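PDB 4BJI: transcription factor tau subunit sfc1 from Schizosaccharomyces pombe, which forms part of the tauA domain of TFIIIC, which binds boxA promoter sites of tRNA and similar genes, and contributes a DNA-binding domain. Local coordinates for residues Asn103-Gln108 against Gly168-Gly173; Pro152-Thr157 against Tyr176-Leu181; Tyr80-Gly85 against Tyr96-Asp101. One frame throughout, in Å; residues are numbered along the deposited sequence. Where two conformers were deposited one is given.

Contact 1. Residues Asn103-Gln108 against Gly168-Gly173; sequences NAAAYQ and GWYRSG
The side chain of Gln108 spans from the end of the 3-10 turn 103-106 to the backbone of Gly168 and Trp169, with the Tyr170 ring alongside. From CB, the chain leaves with CG anti to the carbonyl carbon (chi1 -70°). The extended chi2 then carries CD to 3.7 Å from Tyr170 CE2. At the tip the two amide atoms diverge. OE1 takes the backbone N-H of Trp169 at 2.8 Å in an almost straight bond (N-H...O 174°); the donor lies 19° from the carbonyl plane of the amide. The same oxygen is near the rim of the indole, 3.5 Å from Trp169 CD1. NE2 sits by the edge of the Tyr170 ring, 3.5 Å from CD2, and donates to Thr167 O. OE1 and one N-H of NE2 are thus bonded, which probably fixes the rotation of this buried amide. An alanine here would probably leave Trp169 N and Thr167 O without these mates and open a gap along the Tyr170 edge. Gly168 has positive phi, and any side chain on it would collide with Gln108 OE1.

Ala105 supplies the apolar half. Its CB fits between the two aromatic residues, 3.8 Å from Trp169 CB and 3.8 Å from Tyr170 CZ, while the Tyr170 OH lies 2.8 Å from Ala105 O, at best a weak bond. The polar end of Trp169 turns elsewhere, NE1 bonding to Pro98 O. In the fold, 103-108 leads into strand 109-111, with backbone bonds from Ala106 to Cys143 and from Gln108 to Val142, whereas 168-173 enters helix 172-189 through Arg171 at the N-cap, and Tyr175 of that helix packs on both Gln108 and Tyr170.

Contact 2. Residues Pro152-Thr157 against Tyr176-Leu181; sequences PLLKDT and YKVRDL
This is a purely apolar helix-to-helix contact between the short helix 151-155 and the long helix 172-189, with no hydrogen bond between the two segments: Leu153 packs against Val178 and Leu181, and Leu154 against Val178. The nearest backbone approach, Leu153 CA to Val178 CA at 7.0 Å, marks close packing. Val178 is the central residue. Its CG2, anti to the carbonyl carbon, meets Leu153 CB at 3.7 Å and, in the Leu154 conformer described, Leu154 CD2 at 3.6 Å. Its other methyl, CG1, lies 4.0 Å from Leu154 CD1, so the branched side chain faces both leucines. Leu153 and Val178 pass each other in opposite directions, whereas Leu153 and Leu181, in the conformer described, cross at about a right angle.

Val178 and Leu181, three residues apart, lie on the same side of helix 172-189, the side that meets helix 151-155. The separation of Leu153 CD1 from Leu181 CD1, 3.3 Å, is shorter than usual carbon contact and is doubtful, since Leu181 was deposited in two conformers. Leu181 also touches Val200, Ile203 and Leu204 of helix 197-205, joining a third helix to this packing. Lys177 reaches the edge of the contact with CD 4.3 Å from Leu153 CD1, and its NZ bonds to Leu204 O and Ala206 O. Leu153 O, in turn, accepts from Arg174 NH1.

Contact 3. Residues Tyr80-Gly85 against Tyr96-Asp101; sequences YLWTSG and YDPRKD
Tyr80 and Pro98 meet tip to tip, with the tyrosine hydroxyl 3.6 Å from Pro98 CD, and this is the tight side of the contact. The same OH donates to Tyr96 O at 2.7 Å, nearly along the C=O axis (161°), with the acceptor at the edge of the ring. A chi1 of 63° sets Tyr80 CG between the backbone N and the carbonyl carbon. Tyr80 CE2 stands 3.3 Å above the Trp82 plane, offset toward its rim. Trp82 in turn presents CZ2 to Pro98 CG at 3.7 Å, the two side chains sliding past each other in opposite directions, while its NE1 is bonded to Thr92 OG1 of strand 90-93.

Beyond Pro98 the packing relaxes toward the partly exposed Arg99. Trp82 CH2 stands 4.0 Å from Arg99 CD and lies over one face of the guanidinium, with the two planes 62° apart rather than parallel. Asp97 of its own loop holds Arg99: NE reaches OD1 at 2.9 Å on the syn lone pair and NH2 reaches OD2, while NH1 extends to Met17 O and Val19 O. Asp97 OD1 also accepts from Arg99 N, an Asx turn within the type I turn from Asp97 to Lys100.

The segments therefore share one neutral hydrogen bond, apolar surface and an indole set against Arg99, while the charges pair inside the loop. Buried Asp97 is probably stabilised as a carboxylate by its side-on arginine, which implies that the turn's shape depends largely on bonds within it, while strand 79-82 adds one hydroxyl bond and apolar packing.

In the fold
All three contacts are largely buried, but contacts 1 and 3 have centres about 11 Å from the centre of the chain and contact 2 about 15 Å, further out. Contact 2 is apolar helix packing, contact 1 mixes an amide hydrogen bond with alanine and aromatic packing, and contact 3 sets a tyrosine hydroxyl and an indole against a turn with its own ion pair. Contacts 1 and 2 share helix 172-189 and touch where Tyr170 packs on Leu154 and Thr157. Contacts 1 and 3 meet through Trp169 and Pro98. Contacts 2 and 3 do not touch, so contact 1 bridges the strand 79-82 region and the helices that follow later in the chain.

Contact 1. Residues Asn103-Gln108 against Gly168-Gly173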
loop_
_atom_site.group_PDB
_atom_site.type_symbol
_atom_site.label_atom_id
_atom_site.label_comp_id
_atom_site.label_asym_id
_atom_site.label_seq_id
_atom_site.Cartn_x
_atom_site.Cartn_y
_atom_site.Cartn_z
ATOM N N ASN A 103 -12.056 3.066 7.981
ATOM C CA ASN A 103 -10.723 3.475 8.448
ATOM C C ASN A 103 -9.622 2.927 7.553
ATOM O O ASN A 103 -8.500 3.478 7.538
ATOM C CB ASN A 103 -10.444 3.034 9.888
ATOM C CG ASN A 103 -11.294 3.757 10.885
ATOM O OD1 ASN A 103 -11.662 4.917 10.689
ATOM N ND2 ASN A 103 -11.633 3.066 11.966
ATOM N N ALA A 104 -9.906 1.852 6.803
ATOM C CA ALA A 104 -8.928 1.282 5.898
ATOM C C ALA A 104 -8.637 2.142 4.672
ATOM O O ALA A 104 -7.719 1.827 3.912
ATOM C CB ALA A 104 -9.352 -0.102 5.479
ATOM N N ALA A 105 -9.366 3.249 4.484
ATOM C CA ALA A 105 -8.977 4.222 3.486
ATOM C C ALA A 105 -7.518 4.640 3.667
ATOM O O ALA A 105 -6.831 4.915 2.677
ATOM C CB ALA A 105 -9.883 5.463 3.595
ATOM N N ALA A 106 -7.034 4.653 4.894
ATOM C CA ALA A 106 -5.658 5.047 5.165
ATOM C C ALA A 106 -4.607 4.042 4.647
ATOM O O ALA A 106 -3.426 4.352 4.558
ATOM C CB ALA A 106 -5.478 5.216 6.660
ATOM N N TYR A 107 -5.041 2.818 4.325
ATOM C CA TYR A 107 -4.138 1.745 3.948
ATOM C C TYR A 107 -4.222 1.411 2.465
ATOM O O TYR A 107 -3.506 0.527 1.989
ATOM C CB TYR A 107 -4.410 0.475 4.768
ATOM C CG TYR A 107 -4.407 0.726 6.249
ATOM C CD1 TYR A 107 -3.383 1.444 6.828
ATOM C CD2 TYR A 107 -5.469 0.319 7.032
ATOM C CE1 TYR A 107 -3.392 1.715 8.198
ATOM C CE2 TYR A 107 -5.489 0.575 8.381
ATOM C CZ TYR A 107 -4.465 1.275 8.932
ATOM O OH TYR A 107 -4.535 1.507 10.312
ATOM N N GLN A 108 -5.075 2.115 1.719
ATOM C CA GLN A 108 -5.172 1.871 0.278
ATOM C C GLN A 108 -3.833 2.086 -0.405
ATOM O O GLN A 108 -3.037 2.934 0.019
ATOM C CB GLN A 108 -6.231 2.758 -0.374
ATOM C CG GLN A 108 -7.621 2.356 0.042
ATOM C CD GLN A 108 -8.761 3.070 -0.639
ATOM O OE1 GLN A 108 -9.808 3.277 0.006
ATOM N NE2 GLN A 108 -8.612 3.438 -1.902
ATOM N N GLY A 168 -11.762 2.344 -3.999
ATOM C CA GLY A 168 -11.959 2.070 -2.592
ATOM C C GLY A 168 -12.865 3.093 -1.949
ATOM O O GLY A 168 -13.985 3.369 -2.430
ATOM N N TRP A 169 -12.427 3.655 -0.831
ATOM C CA TRP A 169 -13.273 4.557 -0.050
ATOM C C TRP A 169 -13.260 6.000 -0.565
ATOM O O TRP A 169 -13.943 6.856 0.010
ATOM C CB TRP A 169 -12.813 4.498 1.400
ATOM C CG TRP A 169 -13.081 3.177 2.063
ATOM C CD1 TRP A 169 -12.181 2.200 2.395
ATOM C CD2 TRP A 169 -14.366 2.716 2.494
ATOM N NE1 TRP A 169 -12.839 1.146 2.995
ATOM C CE2 TRP A 169 -14.176 1.450 3.088
ATOM C CE3 TRP A 169 -15.647 3.258 2.456
ATOM C CZ2 TRP A 169 -15.230 0.719 3.621
ATOM C CZ3 TRP A 169 -16.693 2.521 3.001
ATOM C CH2 TRP A 169 -16.464 1.256 3.558
ATOM N N TYR A 170 -12.531 6.269 -1.644
ATOM C CA TYR A 170 -12.372 7.633 -2.145
ATOM C C TYR A 170 -13.256 7.905 -3.350
ATOM O O TYR A 170 -13.343 7.081 -4.279
ATOM C CB TYR A 170 -10.912 7.927 -2.522
ATOM C CG TYR A 170 -10.022 7.821 -1.330
ATOM C CD1 TYR A 170 -10.064 8.797 -0.328
ATOM C CD2 TYR A 170 -9.118 6.795 -1.197
ATOM C CE1 TYR A 170 -9.231 8.697 0.790
ATOM C CE2 TYR A 170 -8.271 6.702 -0.088
ATOM C CZ TYR A 170 -8.368 7.649 0.911
ATOM O OH TYR A 170 -7.552 7.583 2.033
ATOM N N ARG A 171 -13.898 9.063 -3.342
ATOM C CA ARG A 171 -14.669 9.535 -4.480
ATOM C C ARG A 171 -13.776 9.578 -5.716
ATOM O O ARG A 171 -12.620 10.022 -5.642
ATOM C CB ARG A 171 -15.254 10.917 -4.151
ATOM C CG ARG A 171 -16.099 11.527 -5.245
ATOM C CD ARG A 171 -16.636 12.844 -4.732
ATOM N NE ARG A 171 -15.618 13.878 -4.763
ATOM C CZ ARG A 171 -15.046 14.437 -3.710
ATOM N NH1 ARG A 171 -15.418 14.073 -2.476
ATOM N NH2 ARG A 171 -14.087 15.404 -3.866
ATOM N N SER A 172 -14.301 9.150 -6.856
ATOM C CA SER A 172 -13.471 8.982 -8.041
ATOM C C SER A 172 -12.712 10.252 -8.443
ATOM O O SER A 172 -11.516 10.171 -8.703
ATOM C CB SER A 172 -14.259 8.425 -9.235
ATOM O OG SER A 172 -15.219 9.352 -9.691
ATOM N N GLY A 173 -13.340 11.410 -8.485
ATOM C CA GLY A 173 -12.601 12.571 -8.970
ATOM C C GLY A 173 -11.478 12.985 -8.052
ATOM O O GLY A 173 -10.456 13.496 -8.492
#

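Contact 2. Residues Pro152-Thr157 against Tyr176-Leu181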
loop_
_atom_site.group_PDB
_atom_site.type_symbol
_atom_site.label_atom_id
_atom_site.label_comp_id
_atom_site.label_asym_id
_atom_site.label_seq_id
_atom_site.Cartn_x
_atom_site.Cartn_y
_atom_site.Cartn_z
ATOM N N PRO A 152 -3.263 16.372 2.353
ATOM C CA PRO A 152 -4.565 16.950 2.746
ATOM C C PRO A 152 -5.697 16.574 1.813
ATOM O O PRO A 152 -6.869 16.531 2.232
ATOM C CB PRO A 152 -4.316 18.464 2.692
ATOM C CG PRO A 152 -2.838 18.607 2.880
ATOM C CD PRO A 152 -2.240 17.409 2.142
ATOM N N LEU A 153 -5.384 16.290 0.550
ATOM C CA LEU A 153 -6.423 15.900 -0.402
ATOM C C LEU A 153 -7.138 14.617 0.034
ATOM O O LEU A 153 -8.334 14.437 -0.204
ATOM C CB LEU A 153 -5.862 15.699 -1.802
ATOM C CG LEU A 153 -5.328 16.949 -2.496
ATOM C CD1 LEU A 153 -4.581 16.573 -3.775
ATOM C CD2 LEU A 153 -6.414 17.860 -2.785
ATOM N N LEU A 154 -6.371 13.679 0.601
ATOM C CA LEU A 154 -7.021 12.458 1.069
ATOM C C LEU A 154 -7.423 12.536 2.541
ATOM O O LEU A 154 -8.413 11.866 2.923
ATOM C CB LEU A 154 -6.212 11.192 0.772
ATOM C CG LEU A 154 -5.938 10.913 -0.697
ATOM C CD1 LEU A 154 -5.117 9.642 -0.854
ATOM C CD2 LEU A 154 -7.225 10.809 -1.510
ATOM N N LYS A 155 -6.781 13.364 3.359
ATOM C CA LYS A 155 -7.221 13.495 4.737
ATOM C C LYS A 155 -8.606 14.152 4.850
ATOM O O LYS A 155 -9.405 13.772 5.703
ATOM C CB LYS A 155 -6.214 14.310 5.539
ATOM C CG LYS A 155 -6.603 14.435 6.992
ATOM C CD LYS A 155 -5.584 15.261 7.756
ATOM C CE LYS A 155 -6.100 15.594 9.169
ATOM N NZ LYS A 155 -5.086 15.367 10.251
ATOM N N ASP A 156 -8.884 15.133 4.008
ATOM C CA ASP A 156 -10.058 15.963 4.204
ATOM C C ASP A 156 -11.272 15.447 3.452
ATOM O O ASP A 156 -12.387 15.924 3.654
ATOM C CB ASP A 156 -9.817 17.399 3.751
ATOM C CG ASP A 156 -8.732 18.110 4.540
ATOM O OD1 ASP A 156 -8.325 17.627 5.606
ATOM O OD2 ASP A 156 -8.288 19.185 4.078
ATOM N N THR A 157 -11.094 14.497 2.539
ATOM C CA THR A 157 -12.181 14.148 1.648
ATOM C C THR A 157 -13.239 13.274 2.300
ATOM O O THR A 157 -12.910 12.390 3.107
ATOM C CB THR A 157 -11.613 13.502 0.348
ATOM O OG1 THR A 157 -12.630 13.360 -0.601
ATOM C CG2 THR A 157 -10.976 12.141 0.601
ATOM N N TYR A 176 -8.531 10.227 -8.469
ATOM C CA TYR A 176 -7.734 10.343 -9.697
ATOM C C TYR A 176 -6.967 11.657 -9.754
ATOM O O TYR A 176 -5.887 11.696 -10.348
ATOM C CB TYR A 176 -8.605 10.039 -10.941
ATOM C CG TYR A 176 -8.965 8.558 -11.018
ATOM C CD1 TYR A 176 -7.969 7.598 -11.162
ATOM C CD2 TYR A 176 -10.281 8.128 -10.921
ATOM C CE1 TYR A 176 -8.266 6.262 -11.216
ATOM C CE2 TYR A 176 -10.592 6.768 -10.949
ATOM C CZ TYR A 176 -9.575 5.860 -11.097
ATOM O OH TYR A 176 -9.879 4.497 -11.125
ATOM N N LYS A 177 -7.446 12.704 -9.079
ATOM C CA LYS A 177 -6.628 13.914 -8.912
ATOM C C LYS A 177 -5.365 13.585 -8.123
ATOM O O LYS A 177 -4.249 13.932 -8.544
ATOM C CB LYS A 177 -7.398 15.018 -8.230
ATOM C CG LYS A 177 -6.447 16.165 -7.801
ATOM C CD LYS A 177 -7.169 17.316 -7.132
ATOM C CE LYS A 177 -7.861 18.155 -8.183
ATOM N NZ LYS A 177 -8.402 19.447 -7.579
ATOM N N VAL A 178 -5.502 12.871 -7.007
ATOM C CA VAL A 178 -4.366 12.469 -6.202
ATOM C C VAL A 178 -3.418 11.589 -7.022
ATOM O O VAL A 178 -2.195 11.801 -7.032
ATOM C CB VAL A 178 -4.856 11.750 -4.948
ATOM C CG1 VAL A 178 -3.675 11.038 -4.265
ATOM C CG2 VAL A 178 -5.460 12.768 -4.021
ATOM N N ARG A 179 -3.958 10.615 -7.740
ATOM C CA ARG A 179 -3.120 9.739 -8.559
ATOM C C ARG A 179 -2.346 10.557 -9.614
ATOM O O ARG A 179 -1.134 10.330 -9.809
ATOM C CB ARG A 179 -3.998 8.624 -9.166
ATOM C CG ARG A 179 -3.263 7.470 -9.854
ATOM C CD ARG A 179 -2.717 7.816 -11.250
ATOM N NE ARG A 179 -3.691 8.482 -12.108
ATOM C CZ ARG A 179 -4.610 7.888 -12.861
ATOM N NH1 ARG A 179 -4.712 6.570 -12.896
ATOM N NH2 ARG A 179 -5.436 8.627 -13.596
ATOM N N ASP A 180 -3.018 11.479 -10.279
ATOM C CA ASP A 180 -2.355 12.300 -11.298
ATOM C C ASP A 180 -1.256 13.148 -10.691
ATOM O O ASP A 180 -0.184 13.300 -11.312
ATOM C CB ASP A 180 -3.363 13.153 -12.035
ATOM C CG ASP A 180 -4.245 12.331 -13.008
ATOM O OD1 ASP A 180 -4.038 11.103 -13.191
ATOM O OD2 ASP A 180 -5.139 12.930 -13.592
ATOM N N LEU A 181 -1.494 13.724 -9.528
ATOM C CA LEU A 181 -0.461 14.532 -8.867
ATOM C C LEU A 181 0.753 13.694 -8.542
ATOM O O LEU A 181 1.891 14.097 -8.798
ATOM C CB LEU A 181 -0.997 15.104 -7.581
ATOM C CG LEU A 181 -1.991 16.211 -7.814
ATOM C CD1 LEU A 181 -2.678 16.501 -6.506
ATOM C CD2 LEU A 181 -1.244 17.416 -8.370
#

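Contact 3. Residues Tyr80-Gly85 against Tyr96-Asp101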
loop_
_atom_site.group_PDB
_atom_site.type_symbol
_atom_site.label_atom_id
_atom_site.label_comp_id
_atom_site.label_asym_id
_atom_site.label_seq_id
_atom_site.Cartn_x
_atom_site.Cartn_y
_atom_site.Cartn_z
ATOM N N TYR A 80 -3.031 -12.514 4.127
ATOM C CA TYR A 80 -3.376 -12.862 2.752
ATOM C C TYR A 80 -3.037 -11.663 1.854
ATOM O O TYR A 80 -2.826 -10.551 2.355
ATOM C CB TYR A 80 -4.869 -13.243 2.651
ATOM C CG TYR A 80 -5.844 -12.138 2.997
ATOM C CD1 TYR A 80 -6.217 -11.874 4.316
ATOM C CD2 TYR A 80 -6.383 -11.336 2.010
ATOM C CE1 TYR A 80 -7.121 -10.840 4.620
ATOM C CE2 TYR A 80 -7.251 -10.303 2.300
ATOM C CZ TYR A 80 -7.638 -10.070 3.592
ATOM O OH TYR A 80 -8.498 -9.018 3.848
ATOM N N LEU A 81 -3.000 -11.850 0.547
ATOM C CA LEU A 81 -2.483 -10.866 -0.386
ATOM C C LEU A 81 -3.514 -10.463 -1.429
ATOM O O LEU A 81 -4.067 -11.326 -2.111
ATOM C CB LEU A 81 -1.274 -11.457 -1.115
ATOM C CG LEU A 81 -0.661 -10.653 -2.253
ATOM C CD1 LEU A 81 -0.107 -9.327 -1.812
ATOM C CD2 LEU A 81 0.448 -11.480 -2.955
ATOM N N TRP A 82 -3.788 -9.178 -1.555
ATOM C CA TRP A 82 -4.669 -8.687 -2.625
ATOM C C TRP A 82 -3.932 -8.642 -3.951
ATOM O O TRP A 82 -2.818 -8.111 -4.014
ATOM C CB TRP A 82 -5.141 -7.273 -2.301
ATOM C CG TRP A 82 -5.987 -7.203 -1.070
ATOM C CD1 TRP A 82 -5.561 -6.966 0.194
ATOM C CD2 TRP A 82 -7.410 -7.400 -0.974
ATOM N NE1 TRP A 82 -6.614 -6.978 1.072
ATOM C CE2 TRP A 82 -7.767 -7.257 0.379
ATOM C CE3 TRP A 82 -8.417 -7.693 -1.907
ATOM C CZ2 TRP A 82 -9.083 -7.411 0.825
ATOM C CZ3 TRP A 82 -9.710 -7.830 -1.469
ATOM C CH2 TRP A 82 -10.035 -7.708 -0.115
ATOM N N THR A 83 -4.516 -9.176 -5.017
ATOM C CA THR A 83 -3.792 -9.077 -6.298
ATOM C C THR A 83 -4.359 -8.055 -7.253
ATOM O O THR A 83 -3.835 -7.887 -8.342
ATOM C CB THR A 83 -3.661 -10.411 -6.960
ATOM O OG1 THR A 83 -4.936 -11.012 -6.964
ATOM C CG2 THR A 83 -2.684 -11.263 -6.144
ATOM N N SER A 84 -5.400 -7.332 -6.845
ATOM C CA SER A 84 -5.959 -6.244 -7.630
ATOM C C SER A 84 -6.831 -5.402 -6.697
ATOM O O SER A 84 -7.064 -5.790 -5.554
ATOM C CB SER A 84 -6.762 -6.801 -8.793
ATOM O OG SER A 84 -7.776 -7.648 -8.298
ATOM N N GLY A 85 -7.334 -4.286 -7.216
ATOM C CA GLY A 85 -8.223 -3.431 -6.459
ATOM C C GLY A 85 -7.473 -2.387 -5.633
ATOM O O GLY A 85 -6.234 -2.237 -5.758
ATOM N N TYR A 96 -9.255 -9.546 8.877
ATOM C CA TYR A 96 -9.541 -8.118 8.732
ATOM C C TYR A 96 -9.996 -7.874 7.288
ATOM O O TYR A 96 -9.281 -8.239 6.348
ATOM C CB TYR A 96 -8.304 -7.275 9.024
ATOM C CG TYR A 96 -8.542 -5.782 8.903
ATOM C CD1 TYR A 96 -9.214 -5.093 9.897
ATOM C CD2 TYR A 96 -8.102 -5.058 7.820
ATOM C CE1 TYR A 96 -9.448 -3.723 9.789
ATOM C CE2 TYR A 96 -8.317 -3.721 7.711
ATOM C CZ TYR A 96 -9.001 -3.055 8.686
ATOM O OH TYR A 96 -9.207 -1.700 8.552
ATOM N N ASP A 97 -11.189 -7.303 7.112
ATOM C CA ASP A 97 -11.739 -6.995 5.784
ATOM C C ASP A 97 -11.771 -5.482 5.603
ATOM O O ASP A 97 -12.648 -4.799 6.130
ATOM C CB ASP A 97 -13.148 -7.574 5.631
ATOM C CG ASP A 97 -13.660 -7.491 4.212
ATOM O OD1 ASP A 97 -13.098 -6.723 3.401
ATOM O OD2 ASP A 97 -14.614 -8.244 3.900
ATOM N N PRO A 98 -10.815 -4.934 4.846
ATOM C CA PRO A 98 -10.735 -3.476 4.686
ATOM C C PRO A 98 -11.879 -2.924 3.870
ATOM O O PRO A 98 -12.086 -1.691 3.841
ATOM C CB PRO A 98 -9.393 -3.279 3.984
ATOM C CG PRO A 98 -9.178 -4.584 3.192
ATOM C CD PRO A 98 -9.735 -5.659 4.142
ATOM N N ARG A 99 -12.669 -3.795 3.235
ATOM C CA ARG A 99 -13.830 -3.320 2.494
ATOM C C ARG A 99 -14.975 -3.024 3.443
ATOM O O ARG A 99 -15.990 -2.393 3.057
ATOM C CB ARG A 99 -14.319 -4.395 1.499
ATOM C CG ARG A 99 -13.270 -4.859 0.544
ATOM C CD ARG A 99 -13.723 -6.098 -0.216
ATOM N NE ARG A 99 -13.969 -7.213 0.691
ATOM C CZ ARG A 99 -14.461 -8.375 0.292
ATOM N NH1 ARG A 99 -14.715 -8.577 -1.006
ATOM N NH2 ARG A 99 -14.686 -9.325 1.191
ATOM N N LYS A 100 -14.875 -3.465 4.693
ATOM C CA LYS A 100 -15.945 -3.271 5.676
ATOM C C LYS A 100 -15.667 -2.179 6.687
ATOM O O LYS A 100 -16.507 -1.873 7.544
ATOM C CB LYS A 100 -16.235 -4.541 6.458
ATOM C CG LYS A 100 -16.735 -5.691 5.649
ATOM C CD LYS A 100 -17.180 -6.767 6.628
ATOM C CE LYS A 100 -17.556 -8.082 5.968
ATOM N NZ LYS A 100 -18.587 -7.936 4.905
ATOM N N ASP A 101 -14.477 -1.588 6.633
ATOM C CA ASP A 101 -14.039 -0.637 7.623
ATOM C C ASP A 101 -13.489 0.590 6.890
ATOM O O ASP A 101 -12.419 0.535 6.305
ATOM C CB ASP A 101 -12.950 -1.289 8.505
ATOM C CG ASP A 101 -12.303 -0.325 9.496
ATOM O OD1 ASP A 101 -12.862 0.761 9.739
ATOM O OD2 ASP A 101 -11.209 -0.667 10.056
#